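Local coordinates for glycerate kinase, putative (Thermotoga maritima, PDB 2B8N), which phosphorylates D-glycerate to 2-phosphoglycerate with ATP, a magnesium-dependent step in the breakdown of serine via 3-hydroxypyruvate, at residues A[49-55]-A[126-132]; A[120-125]-A[188-192]; A[383-389]-A[403-407]; A[346-352]-A[376-382]; A[167-171]-A[206-212]. All coordinates share one frame; numbering follows the deposited sequence.

Contact 1 (A[49-55]-A[126-132]); sequences LDRVILV and NDTVLFL
A chi1 of 178° swings Val52 CG1 away from its own N and onto Leu130 CB, 3.4 Å off. In turn, a chi1 of 170° sends the Leu130 branch toward Leu49, where the two CD1 atoms of Leu130 and Leu49 meet at 4.0 Å. Strands 52-57 and 128-133 are neighbours in the parallel six-stranded sheet, order 3-2-1-4-5-6, of a Rossmann-like alpha/beta domain. Their backbones exchange the regular parallel bonds: Ile53 N to Thr128 O and Leu130 N to Ile53 O, then Val55 N to Leu130 O and Leu132 N to Val55 O. The face bearing Leu54 and Leu130 is covered by Ala65 and Ala68 of helix 61-72. On the other face Val55 spreads its two methyls, CG2 to Val129 CG1 (4.2 Å) and CG1 to Phe131 CD1 (4.1 Å). Ahead of the strands, Arg51 NH1 forms a salt bridge with Asp127 OD1 at 2.6 Å, a bent and weak hydrogen bond with the planes 29° apart; Asn126 ND2 lies over one guanidinium face, and Asn124 N holds Asp127 OD2. A water closes this end, donating to Asp50 O and Asn126 O and accepting from Thr128 OG1 at 2.8 Å.

Contact 2 (A[120-125]-A[188-192]); sequences VDQLNE and RVFPA
Arg188 crosses the Asp121 carboxylate, touching OD1 from CB to NH1. Its CB is 3.7 Å from Asp121 OD1; after a bend at chi2 (-87°) its CD returns to within 3.5 Å of that same oxygen, and a second bend at chi3 presents NH1 to the carboxylate. There NH1 forms a salt bridge with Asp121 OD2 at 2.8 Å and gives a straight but weak hydrogen bond to Asp121 OD1 at 3.2 Å. The carboxylate meets the guanidinium at its edge, the two planes only 22° apart, while NH2 turns to Gln179 OE1 in another weak bond. Shortening Arg188 to an alanine would probably leave the Asp121 carboxylate without its positive partner across the contact, with a water still at OD1. Away from the charges the contact becomes apolar: Val189 CG2 nestles among the CB and both methyls of Val120, and Leu123 CB touches Ala192 CB at 3.6 Å. Pro191 is preceded by a cis peptide bond, and its CG and CD lie against the Leu123 carbonyl, with CD 3.2 Å from Leu123 O. A water accepts from Leu123 N amid the carbonyl oxygens of Val120 and Phe190 and so bridges the two segments. Val120, Leu123 and Val189 all rest on Val129. Two helix-to-strand connections, from helix 107-120 to strand 128-133 and from helix 184-189 to strand 193-199, thus meet where adjacent parallel strands begin, as is typical of a layered alpha/beta sheet.

Contact 3 (A[383-389]-A[403-407]); sequences TLKAMGE and ALKKS
Thr383 opens the contact loosely, its CG2 4.4 Å from Ser407 CB, while its OG1 bonds back to Ser379 O. One residue on, Leu384 is the main apolar side chain of this segment: CG faces Ser407 CB, CD2 sits 3.4 Å from Ala403 O and 3.8 Å from Lys406 CB, and CD1 leans toward Ala403 CB. The Leu384 side chain crosses that of Lys406 at about a right angle. With an alanine in place of Leu384, a gap is likely to open beside Ser407 CB and the Ala403 carbonyl, and Lys406 CB would keep less apolar contact. Met387, present as selenomethionine, hooks over at chi3 (52°), placing SE 3.4 Å from Lys406 O and CE by Lys406 CB. Gly388, with positive phi, ends the helix in a Schellman motif, in which Glu389 N bonds to Leu384 O. The chain then brings Glu389 across the lysine tail: OE2 pairs with Lys406 NZ at 3.5 Å, and OE1 is hydrogen-bonded to Tyr394 OH. Beside Leu384, Ser407 OG donates to Ala403 O (2.7 Å), folding its polar end into its own last turn. The C-terminal ends of helices 380-386 and 400-406 meet here, the first closed by the Schellman motif, in the MOFRL part of the protein.

Contact 4 (A[346-352]-A[376-382]); sequences AIALEGI and VDGSTAK
Gly351 N donates almost straight to Gly378 O (2.8 Å, 174°), in the carbonyl plane and on a lone pair, which ties the type II turn Leu349 to Ile352, at the end of helix 337-348, to the turn that starts helix 380-386. That second turn holds a capping box: Asp377 OD1 accepts from Ser379 N, Ser379 OG and, weakly, Thr380 N, while Thr380 OG1 takes Asp377 N at 3.0 Å. The start of the helix would probably favour the negative charge on the aspartate. Gly378 CA makes a CA-H...O contact with Leu349 O (3.2 Å), a second backbone link between the two turns. Deeper in, Ala346 CB plugs the angle between strand and helix, 3.8 Å from Val376 CB and 3.9 Å from Thr380 CB, and Ala381 CB packs against Ala346 O. At the outer rim Glu350 stretches out, CG anti to N (chi1 179°) and the chain extended beyond, which brings its carboxylate over Ala381 CB. OE2 offers its anti lone pair to Lys382 NZ at 3.1 Å, the lysine curling back through bends at chi3 and chi4, and OE1 is taken by Lys385. A water links the carbonyl of Ile352 to Gly378 N. Between the backbones a second water donates to Ala346 O and Asp377 O and accepts from Ala381 N at 2.9 Å.

Contact 5 (A[167-171]-A[206-212]); sequences IEEIN and RLDVIAS
Asn171 makes the close part of this contact, its amide gripped at both ends by the loop 206-212. A chi1 of -153° turns the group off the helix and lets ND2 donate to Asp208 O at 2.8 Å, with that oxygen in the amide plane, while OD1 accepts from Ser212 OG, also at 2.8 Å and tilted 21° from the carbonyl plane. Asp208 O can only accept, so a flipped amide would probably set OD1 against it; this fixes the orientation. Asn171 and Ser212 are buried, so these bonds satisfy polar atoms inside the protein. The loop follows strand 193-199 of the Rossmann-like parallel sheet and curls tightly, Arg206 O accepting from both Val209 N and Ile210 N; the first turn of helix 167-175 faces it, and Ser212 is further joined to Gly182 through the backbone. Toward solvent the fit slackens. Ile167 CG1 only grazes Val209 CG1 at 4.4 Å. Glu168, Arg206 and Asp208 form a salt-bridge network: Glu168 and Arg206 cross at about a right angle, their planes 68° apart, and Glu168 OE2 stays 3.9 Å from Arg206 NH2, a long ion pair with no N-H aimed at the oxygen. Asp208 OD2, 3.0 Å from Arg206 NH2 and above the guanidinium face, is again a contact of charges alone.

The five contacts fall into two groups on opposite sides of the chain's centre. Contacts 1 and 2, with centres 10 Å apart, touch directly: Val129 CG2 of contact 1 meets Leu123 CD1 and Val120 CG1 of contact 2, each at 3.8 Å. Contact 5 lies in the same N-terminal part of the protein, its centre 24 Å from both and its nearest atoms about 6 Å from contact 1. Contacts 3 and 4, in the MOFRL part, share helix 380-386 and are joined by the salt bridge of Lys385 NZ to Glu350 OE1 (2.7 Å). Contacts 1 and 3 are 54 Å apart between centres. None of the five includes an identified ATP or glycerate ligand.

Contact 1 (A[49-55]-A[126-132])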
# COMPACT_ATOMS: atom_id res chain seq x y z
N LEU A 49 13.56 -13.35 18.04
CA LEU A 49 12.31 -13.93 18.44
C LEU A 49 12.46 -15.43 18.72
O LEU A 49 13.30 -16.11 18.14
CB LEU A 49 11.23 -13.66 17.40
CG LEU A 49 10.89 -12.19 17.14
CD1 LEU A 49 9.63 -12.07 16.27
CD2 LEU A 49 10.76 -11.40 18.44
N ASP A 50 11.63 -15.92 19.66
CA ASP A 50 11.61 -17.32 20.07
C ASP A 50 10.19 -17.77 20.34
O ASP A 50 9.30 -16.93 20.63
CB ASP A 50 12.44 -17.47 21.34
CG ASP A 50 13.92 -17.38 21.09
OD1 ASP A 50 14.42 -18.20 20.29
OD2 ASP A 50 14.59 -16.51 21.70
N ARG A 51 9.96 -19.09 20.27
CA ARG A 51 8.65 -19.68 20.59
C ARG A 51 7.54 -19.03 19.75
O ARG A 51 6.54 -18.58 20.31
CB ARG A 51 8.32 -19.47 22.07
CG ARG A 51 9.27 -20.08 23.04
CD ARG A 51 8.76 -19.86 24.45
NE ARG A 51 8.74 -21.13 25.16
CZ ARG A 51 7.65 -21.84 25.47
NH1 ARG A 51 6.44 -21.41 25.17
NH2 ARG A 51 7.80 -22.99 26.11
N VAL A 52 7.74 -19.01 18.43
CA VAL A 52 6.97 -18.17 17.51
C VAL A 52 5.81 -18.96 16.87
O VAL A 52 5.98 -20.10 16.42
CB VAL A 52 7.92 -17.53 16.39
CG1 VAL A 52 7.15 -16.69 15.40
CG2 VAL A 52 9.05 -16.69 17.02
N ILE A 53 4.62 -18.36 16.90
CA ILE A 53 3.51 -18.75 16.06
C ILE A 53 3.42 -17.65 15.01
O ILE A 53 3.23 -16.50 15.33
CB ILE A 53 2.18 -18.87 16.84
CG1 ILE A 53 2.20 -20.11 17.76
CG2 ILE A 53 0.98 -18.98 15.87
CD1 ILE A 53 3.15 -20.04 18.91
N LEU A 54 3.57 -18.03 13.75
CA LEU A 54 3.62 -17.08 12.64
C LEU A 54 2.24 -17.00 12.01
O LEU A 54 1.65 -18.04 11.63
CB LEU A 54 4.70 -17.51 11.63
CG LEU A 54 4.87 -16.79 10.28
CD1 LEU A 54 6.26 -17.11 9.67
CD2 LEU A 54 3.74 -17.13 9.28
N VAL A 55 1.71 -15.77 11.94
CA VAL A 55 0.46 -15.46 11.27
C VAL A 55 0.72 -14.36 10.23
O VAL A 55 1.11 -13.22 10.57
CB VAL A 55 -0.62 -15.00 12.27
CG1 VAL A 55 -1.91 -14.61 11.53
CG2 VAL A 55 -0.91 -16.11 13.29
N ASN A 126 5.08 -16.58 27.65
CA ASN A 126 6.38 -16.91 27.10
C ASN A 126 6.34 -17.03 25.57
O ASN A 126 7.39 -17.11 24.92
CB ASN A 126 6.87 -18.22 27.75
CG ASN A 126 8.32 -18.18 28.15
OD1 ASN A 126 8.86 -17.11 28.38
ND2 ASN A 126 8.96 -19.37 28.26
N ASP A 127 5.14 -17.01 24.98
CA ASP A 127 4.99 -17.20 23.55
C ASP A 127 4.93 -15.89 22.83
O ASP A 127 4.68 -14.86 23.45
CB ASP A 127 3.73 -18.00 23.29
CG ASP A 127 3.85 -19.40 23.80
OD1 ASP A 127 4.90 -20.03 23.53
OD2 ASP A 127 2.92 -19.88 24.47
N THR A 128 5.21 -15.92 21.53
CA THR A 128 5.18 -14.72 20.70
C THR A 128 4.49 -15.02 19.35
O THR A 128 4.80 -16.03 18.70
CB THR A 128 6.64 -14.19 20.47
OG1 THR A 128 7.20 -13.77 21.72
CG2 THR A 128 6.68 -13.02 19.49
N VAL A 129 3.53 -14.17 18.98
CA VAL A 129 2.93 -14.22 17.65
C VAL A 129 3.69 -13.24 16.75
O VAL A 129 3.86 -12.04 17.09
CB VAL A 129 1.42 -13.93 17.66
CG1 VAL A 129 0.91 -13.84 16.27
CG2 VAL A 129 0.68 -15.06 18.40
N LEU A 130 4.20 -13.77 15.64
CA LEU A 130 4.87 -12.99 14.62
C LEU A 130 3.84 -12.64 13.56
O LEU A 130 3.49 -13.48 12.72
CB LEU A 130 6.05 -13.79 14.04
CG LEU A 130 6.69 -13.18 12.79
CD1 LEU A 130 7.16 -11.73 13.08
CD2 LEU A 130 7.82 -14.07 12.23
N PHE A 131 3.34 -11.40 13.61
CA PHE A 131 2.22 -10.97 12.78
C PHE A 131 2.73 -10.25 11.55
O PHE A 131 3.13 -9.10 11.62
CB PHE A 131 1.29 -10.10 13.61
CG PHE A 131 -0.05 -9.82 12.96
CD1 PHE A 131 -0.72 -10.80 12.24
CD2 PHE A 131 -0.65 -8.59 13.11
CE1 PHE A 131 -1.96 -10.54 11.65
CE2 PHE A 131 -1.89 -8.32 12.54
CZ PHE A 131 -2.54 -9.29 11.80
N LEU A 132 2.73 -10.95 10.42
CA LEU A 132 3.27 -10.42 9.14
C LEU A 132 2.13 -9.86 8.31
O LEU A 132 1.27 -10.61 7.79
CB LEU A 132 3.99 -11.54 8.37
CG LEU A 132 5.14 -12.23 9.11
CD1 LEU A 132 5.56 -13.51 8.40
CD2 LEU A 132 6.31 -11.31 9.29
O HOH W 1 8.54 -15.93 22.98

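Contact 2 (A[120-125]-A[188-192])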
# COMPACT_ATOMS: atom_id res chain seq x y z
N VAL A 120 -4.13 -19.05 18.10
CA VAL A 120 -3.59 -18.07 19.05
C VAL A 120 -4.24 -18.08 20.44
O VAL A 120 -3.72 -17.47 21.37
CB VAL A 120 -3.56 -16.62 18.48
CG1 VAL A 120 -2.67 -16.54 17.27
CG2 VAL A 120 -4.93 -16.13 18.12
N ASP A 121 -5.37 -18.75 20.62
CA ASP A 121 -5.94 -18.80 21.97
C ASP A 121 -5.14 -19.77 22.84
O ASP A 121 -4.42 -20.64 22.33
CB ASP A 121 -7.42 -19.21 21.97
CG ASP A 121 -8.32 -18.19 21.31
OD1 ASP A 121 -8.02 -16.96 21.34
OD2 ASP A 121 -9.35 -18.65 20.77
N GLN A 122 -5.27 -19.61 24.15
CA GLN A 122 -4.52 -20.41 25.11
C GLN A 122 -3.03 -20.49 24.74
O GLN A 122 -2.49 -21.58 24.54
CB GLN A 122 -5.10 -21.84 25.22
CG GLN A 122 -6.51 -21.93 25.79
CD GLN A 122 -7.58 -22.13 24.73
OE1 GLN A 122 -7.61 -21.41 23.73
NE2 GLN A 122 -8.45 -23.11 24.93
N LEU A 123 -2.41 -19.32 24.60
CA LEU A 123 -0.96 -19.18 24.57
C LEU A 123 -0.56 -18.58 25.90
O LEU A 123 -1.35 -17.93 26.54
CB LEU A 123 -0.51 -18.25 23.46
CG LEU A 123 -0.68 -18.67 22.01
CD1 LEU A 123 -0.02 -17.61 21.15
CD2 LEU A 123 -0.07 -20.03 21.75
N ASN A 124 0.68 -18.82 26.32
CA ASN A 124 1.17 -18.27 27.58
C ASN A 124 2.11 -17.05 27.35
O ASN A 124 2.48 -16.74 26.22
CB ASN A 124 1.84 -19.38 28.42
CG ASN A 124 2.85 -20.18 27.62
OD1 ASN A 124 3.90 -19.67 27.24
ND2 ASN A 124 2.53 -21.44 27.36
N GLU A 125 2.45 -16.39 28.45
CA GLU A 125 3.28 -15.16 28.46
C GLU A 125 4.63 -15.33 27.77
O GLU A 125 5.26 -14.34 27.38
CB GLU A 125 3.58 -14.70 29.92
CG GLU A 125 2.54 -15.04 31.04
CD GLU A 125 2.42 -16.55 31.39
OE1 GLU A 125 3.30 -17.12 32.10
OE2 GLU A 125 1.41 -17.15 30.95
N ARG A 188 -6.91 -11.31 21.92
CA ARG A 188 -7.02 -12.79 21.98
C ARG A 188 -5.68 -13.48 22.13
O ARG A 188 -5.56 -14.53 22.73
CB ARG A 188 -7.68 -13.32 20.73
CG ARG A 188 -9.13 -13.01 20.60
CD ARG A 188 -9.99 -14.05 21.29
NE ARG A 188 -11.21 -14.24 20.53
CZ ARG A 188 -11.59 -15.36 19.92
NH1 ARG A 188 -10.88 -16.47 19.97
NH2 ARG A 188 -12.74 -15.37 19.24
N VAL A 189 -4.65 -12.88 21.55
CA VAL A 189 -3.29 -13.38 21.67
C VAL A 189 -2.80 -13.34 23.12
O VAL A 189 -2.06 -14.22 23.57
CB VAL A 189 -2.37 -12.58 20.76
CG1 VAL A 189 -0.89 -12.82 21.10
CG2 VAL A 189 -2.65 -12.97 19.31
N PHE A 190 -3.23 -12.30 23.84
CA PHE A 190 -3.01 -12.22 25.25
C PHE A 190 -3.33 -13.57 25.92
O PHE A 190 -4.36 -14.26 25.57
CB PHE A 190 -3.88 -11.12 25.89
CG PHE A 190 -3.37 -10.66 27.23
CD1 PHE A 190 -2.34 -9.72 27.31
CD2 PHE A 190 -3.87 -11.21 28.41
CE1 PHE A 190 -1.84 -9.31 28.56
CE2 PHE A 190 -3.38 -10.81 29.64
CZ PHE A 190 -2.36 -9.86 29.73
N PRO A 191 -2.47 -13.94 26.89
CA PRO A 191 -1.29 -13.20 27.41
C PRO A 191 0.02 -13.28 26.60
O PRO A 191 1.01 -12.70 27.01
CB PRO A 191 -1.08 -13.80 28.80
CG PRO A 191 -1.51 -15.23 28.61
CD PRO A 191 -2.66 -15.21 27.60
N ALA A 192 0.02 -13.97 25.46
CA ALA A 192 1.21 -13.95 24.58
C ALA A 192 1.47 -12.55 24.00
O ALA A 192 0.58 -11.68 24.02
CB ALA A 192 1.09 -14.99 23.46
O HOH W 2 -3.92 -16.59 24.10
O HOH W 3 -7.33 -16.51 24.12

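Contact 3 (A[383-389]-A[403-407])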
# COMPACT_ATOMS: atom_id res chain seq x y z
N THR A 383 7.17 14.03 -29.98
CA THR A 383 7.06 12.74 -30.66
C THR A 383 5.59 12.49 -30.99
O THR A 383 5.26 12.08 -32.12
CB THR A 383 7.60 11.54 -29.83
OG1 THR A 383 8.97 11.74 -29.45
CG2 THR A 383 7.50 10.26 -30.65
N LEU A 384 4.72 12.77 -30.03
CA LEU A 384 3.27 12.66 -30.22
C LEU A 384 2.71 13.66 -31.25
O LEU A 384 1.92 13.28 -32.13
CB LEU A 384 2.56 12.84 -28.89
CG LEU A 384 2.64 11.64 -27.95
CD1 LEU A 384 2.09 12.02 -26.58
CD2 LEU A 384 1.91 10.44 -28.51
N LYS A 385 3.10 14.92 -31.14
CA LYS A 385 2.69 15.92 -32.13
C LYS A 385 3.15 15.55 -33.54
O LYS A 385 2.36 15.63 -34.49
CB LYS A 385 3.18 17.32 -31.75
CG LYS A 385 2.53 17.87 -30.46
CD LYS A 385 3.20 19.15 -29.95
CE LYS A 385 2.49 19.69 -28.69
NZ LYS A 385 3.02 21.02 -28.17
N ALA A 386 4.39 15.08 -33.68
CA ALA A 386 4.92 14.66 -34.99
C ALA A 386 4.16 13.47 -35.56
O ALA A 386 4.20 13.25 -36.76
CB ALA A 386 6.39 14.33 -34.90
N MSE A 387 3.49 12.69 -34.72
CA MSE A 387 2.60 11.64 -35.22
C MSE A 387 1.16 12.11 -35.50
O MSE A 387 0.30 11.33 -35.93
CB MSE A 387 2.58 10.49 -34.24
CG MSE A 387 3.90 9.80 -34.10
SE MSE A 387 3.80 8.64 -32.54
CE MSE A 387 2.11 7.61 -33.00
N GLY A 388 0.90 13.40 -35.28
CA GLY A 388 -0.42 13.97 -35.48
C GLY A 388 -1.31 13.85 -34.25
O GLY A 388 -2.51 14.09 -34.34
N GLU A 389 -0.74 13.48 -33.10
CA GLU A 389 -1.54 13.30 -31.90
C GLU A 389 -1.45 14.56 -31.04
O GLU A 389 -0.47 15.29 -31.10
CB GLU A 389 -1.06 12.09 -31.10
CG GLU A 389 -1.09 10.76 -31.83
CD GLU A 389 -2.50 10.18 -31.98
OE1 GLU A 389 -3.49 10.88 -31.71
OE2 GLU A 389 -2.60 9.00 -32.35
N ALA A 403 -1.35 7.39 -24.82
CA ALA A 403 -0.44 8.46 -25.20
C ALA A 403 1.01 8.06 -24.97
O ALA A 403 1.87 8.33 -25.81
CB ALA A 403 -0.75 9.71 -24.42
N LEU A 404 1.26 7.39 -23.83
CA LEU A 404 2.60 6.94 -23.48
C LEU A 404 3.06 5.73 -24.32
O LEU A 404 4.23 5.68 -24.70
CB LEU A 404 2.68 6.62 -21.97
CG LEU A 404 2.34 7.76 -20.98
CD1 LEU A 404 2.14 7.20 -19.58
CD2 LEU A 404 3.42 8.86 -20.94
N LYS A 405 2.18 4.79 -24.62
CA LYS A 405 2.55 3.66 -25.51
C LYS A 405 3.00 4.17 -26.89
O LYS A 405 3.99 3.70 -27.44
CB LYS A 405 1.42 2.63 -25.69
N LYS A 406 2.27 5.14 -27.43
CA LYS A 406 2.55 5.69 -28.76
C LYS A 406 3.88 6.42 -28.83
O LYS A 406 4.43 6.62 -29.91
CB LYS A 406 1.46 6.69 -29.18
CG LYS A 406 0.18 6.07 -29.68
CD LYS A 406 -0.87 7.13 -29.96
CE LYS A 406 -2.23 6.50 -30.21
NZ LYS A 406 -2.17 5.66 -31.42
N SER A 407 4.38 6.86 -27.70
CA SER A 407 5.60 7.62 -27.68
C SER A 407 6.73 6.88 -26.95
O SER A 407 7.75 7.48 -26.59
CB SER A 407 5.33 8.97 -27.03
OG SER A 407 4.55 8.81 -25.87

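Contact 4 (A[346-352]-A[376-382])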
# COMPACT_ATOMS: atom_id res chain seq x y z
N ALA A 346 5.36 15.65 -19.20
CA ALA A 346 5.99 15.70 -20.53
C ALA A 346 5.53 16.93 -21.33
O ALA A 346 6.31 17.52 -22.08
CB ALA A 346 5.70 14.47 -21.29
N ILE A 347 4.26 17.29 -21.16
CA ILE A 347 3.69 18.51 -21.73
C ILE A 347 4.42 19.74 -21.19
O ILE A 347 4.90 20.56 -21.94
CB ILE A 347 2.18 18.58 -21.43
CG1 ILE A 347 1.44 17.51 -22.27
CG2 ILE A 347 1.62 19.98 -21.71
CD1 ILE A 347 0.05 17.16 -21.77
N ALA A 348 4.50 19.85 -19.87
CA ALA A 348 5.22 20.92 -19.18
C ALA A 348 6.73 21.02 -19.49
O ALA A 348 7.32 22.08 -19.36
CB ALA A 348 5.04 20.77 -17.66
N LEU A 349 7.37 19.90 -19.87
CA LEU A 349 8.82 19.88 -20.14
C LEU A 349 9.14 19.86 -21.61
O LEU A 349 10.29 19.62 -21.95
CB LEU A 349 9.48 18.65 -19.54
CG LEU A 349 9.27 18.40 -18.06
CD1 LEU A 349 9.75 16.98 -17.71
CD2 LEU A 349 9.99 19.46 -17.25
N GLU A 350 8.17 20.08 -22.49
CA GLU A 350 8.46 20.03 -23.92
C GLU A 350 9.62 20.96 -24.25
O GLU A 350 9.65 22.11 -23.82
CB GLU A 350 7.23 20.41 -24.77
CG GLU A 350 7.54 20.39 -26.27
CD GLU A 350 6.31 20.51 -27.16
OE1 GLU A 350 5.17 20.47 -26.64
OE2 GLU A 350 6.49 20.61 -28.39
N GLY A 351 10.59 20.44 -25.01
CA GLY A 351 11.66 21.26 -25.56
C GLY A 351 12.82 21.53 -24.64
O GLY A 351 13.69 22.32 -24.96
N ILE A 352 12.86 20.89 -23.49
CA ILE A 352 13.96 21.12 -22.57
C ILE A 352 14.91 19.93 -22.62
O ILE A 352 14.51 18.81 -22.34
CB ILE A 352 13.48 21.31 -21.14
CG1 ILE A 352 12.55 22.51 -21.04
CG2 ILE A 352 14.66 21.54 -20.22
CD1 ILE A 352 11.86 22.60 -19.68
N VAL A 376 9.38 9.75 -19.20
CA VAL A 376 9.23 10.86 -20.17
C VAL A 376 10.37 11.88 -20.13
O VAL A 376 11.08 12.01 -19.12
CB VAL A 376 7.89 11.66 -19.94
CG1 VAL A 376 6.68 10.75 -19.97
CG2 VAL A 376 7.91 12.42 -18.64
N ASP A 377 10.55 12.61 -21.24
CA ASP A 377 11.49 13.72 -21.30
C ASP A 377 10.98 14.90 -22.17
O ASP A 377 9.79 14.98 -22.47
CB ASP A 377 12.87 13.21 -21.72
CG ASP A 377 12.94 12.73 -23.16
OD1 ASP A 377 12.08 13.08 -24.02
OD2 ASP A 377 13.92 12.01 -23.42
N GLY A 378 11.87 15.81 -22.56
CA GLY A 378 11.49 17.00 -23.30
C GLY A 378 11.10 16.78 -24.74
O GLY A 378 10.61 17.70 -25.37
N SER A 379 11.30 15.56 -25.26
CA SER A 379 10.91 15.20 -26.63
C SER A 379 9.58 14.44 -26.73
O SER A 379 8.96 14.42 -27.77
CB SER A 379 12.00 14.34 -27.27
OG SER A 379 12.06 13.09 -26.61
N THR A 380 9.19 13.78 -25.64
CA THR A 380 7.97 12.96 -25.59
C THR A 380 6.73 13.61 -26.25
O THR A 380 6.07 12.98 -27.11
CB THR A 380 7.63 12.59 -24.10
OG1 THR A 380 8.74 11.90 -23.51
CG2 THR A 380 6.37 11.71 -24.01
N ALA A 381 6.41 14.84 -25.85
CA ALA A 381 5.25 15.57 -26.39
C ALA A 381 5.36 15.85 -27.89
O ALA A 381 4.39 15.73 -28.63
CB ALA A 381 5.02 16.85 -25.61
N LYS A 382 6.55 16.22 -28.35
CA LYS A 382 6.76 16.46 -29.77
C LYS A 382 6.80 15.15 -30.61
O LYS A 382 6.48 15.17 -31.82
CB LYS A 382 7.93 17.42 -30.05
CG LYS A 382 9.22 17.17 -29.31
CD LYS A 382 10.31 18.21 -29.71
CE LYS A 382 10.23 19.52 -28.89
NZ LYS A 382 9.38 20.56 -29.52
O HOH W 4 7.87 16.27 -23.80
O HOH W 5 14.81 16.27 -22.27

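Contact 5 (A[167-171]-A[206-212])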
# COMPACT_ATOMS: atom_id res chain seq x y z
N ILE A 167 -13.64 7.51 6.11
CA ILE A 167 -12.95 6.22 6.34
C ILE A 167 -12.87 5.92 7.83
O ILE A 167 -12.93 4.76 8.25
CB ILE A 167 -11.53 6.18 5.69
CG1 ILE A 167 -10.82 4.83 5.96
CG2 ILE A 167 -10.65 7.30 6.21
CD1 ILE A 167 -11.31 3.65 5.13
N GLU A 168 -12.74 6.97 8.63
CA GLU A 168 -12.68 6.87 10.08
C GLU A 168 -14.03 6.44 10.66
O GLU A 168 -14.11 5.66 11.62
CB GLU A 168 -12.25 8.21 10.68
CG GLU A 168 -10.76 8.58 10.42
CD GLU A 168 -10.46 9.22 9.03
OE1 GLU A 168 -11.38 9.63 8.27
OE2 GLU A 168 -9.26 9.31 8.69
N GLU A 169 -15.10 6.96 10.08
CA GLU A 169 -16.45 6.61 10.52
C GLU A 169 -16.80 5.16 10.13
O GLU A 169 -17.38 4.41 10.91
CB GLU A 169 -17.47 7.61 9.97
CG GLU A 169 -17.37 8.99 10.63
CD GLU A 169 -18.20 10.05 9.92
OE1 GLU A 169 -18.19 10.10 8.67
OE2 GLU A 169 -18.87 10.85 10.61
N ILE A 170 -16.39 4.77 8.93
CA ILE A 170 -16.57 3.41 8.50
C ILE A 170 -15.81 2.50 9.47
O ILE A 170 -16.32 1.47 9.93
CB ILE A 170 -16.10 3.22 7.06
CG1 ILE A 170 -17.02 3.99 6.12
CG2 ILE A 170 -16.07 1.74 6.68
CD1 ILE A 170 -16.57 4.04 4.68
N ASN A 171 -14.58 2.91 9.78
CA ASN A 171 -13.69 2.17 10.66
C ASN A 171 -14.25 2.03 12.09
O ASN A 171 -14.22 0.95 12.68
CB ASN A 171 -12.32 2.84 10.68
CG ASN A 171 -11.19 1.89 10.98
OD1 ASN A 171 -11.29 0.66 10.80
ND2 ASN A 171 -10.08 2.46 11.42
N ARG A 206 -0.96 4.78 8.88
CA ARG A 206 -1.82 4.91 10.04
C ARG A 206 -2.22 3.52 10.51
O ARG A 206 -3.00 2.84 9.84
CB ARG A 206 -3.07 5.68 9.63
CG ARG A 206 -2.89 7.19 9.45
CD ARG A 206 -3.42 7.91 10.69
NE ARG A 206 -4.87 7.80 10.82
CZ ARG A 206 -5.61 8.49 11.68
NH1 ARG A 206 -5.05 9.35 12.53
NH2 ARG A 206 -6.94 8.32 11.69
N LEU A 207 -1.70 3.10 11.66
CA LEU A 207 -1.90 1.73 12.15
C LEU A 207 -3.32 1.48 12.67
O LEU A 207 -3.70 0.35 12.86
CB LEU A 207 -0.87 1.39 13.22
CG LEU A 207 0.60 1.46 12.77
CD1 LEU A 207 1.52 1.61 13.97
CD2 LEU A 207 0.96 0.24 11.95
N ASP A 208 -4.08 2.54 12.91
CA ASP A 208 -5.46 2.42 13.35
C ASP A 208 -6.38 2.15 12.18
O ASP A 208 -7.55 1.83 12.38
CB ASP A 208 -5.91 3.69 14.05
CG ASP A 208 -5.75 4.93 13.17
OD1 ASP A 208 -4.87 4.94 12.29
OD2 ASP A 208 -6.48 5.91 13.39
N VAL A 209 -5.85 2.34 10.97
CA VAL A 209 -6.59 2.22 9.72
C VAL A 209 -6.15 0.97 8.97
O VAL A 209 -6.97 0.29 8.37
CB VAL A 209 -6.35 3.47 8.84
CG1 VAL A 209 -6.97 3.32 7.44
CG2 VAL A 209 -6.87 4.72 9.55
N ILE A 210 -4.85 0.69 8.98
CA ILE A 210 -4.29 -0.48 8.31
C ILE A 210 -4.98 -1.73 8.84
O ILE A 210 -4.85 -2.06 10.02
CB ILE A 210 -2.75 -0.54 8.52
CG1 ILE A 210 -2.06 0.57 7.70
CG2 ILE A 210 -2.20 -1.92 8.13
CD1 ILE A 210 -0.61 0.76 8.04
N ALA A 211 -5.76 -2.40 7.98
CA ALA A 211 -6.51 -3.60 8.38
C ALA A 211 -7.52 -3.38 9.50
O ALA A 211 -7.97 -4.35 10.14
CB ALA A 211 -5.54 -4.70 8.79
N SER A 212 -7.87 -2.11 9.71
CA SER A 212 -8.65 -1.66 10.85
C SER A 212 -8.01 -2.03 12.20
O SER A 212 -8.72 -2.31 13.17
CB SER A 212 -10.10 -2.16 10.80
OG SER A 212 -10.81 -1.80 9.63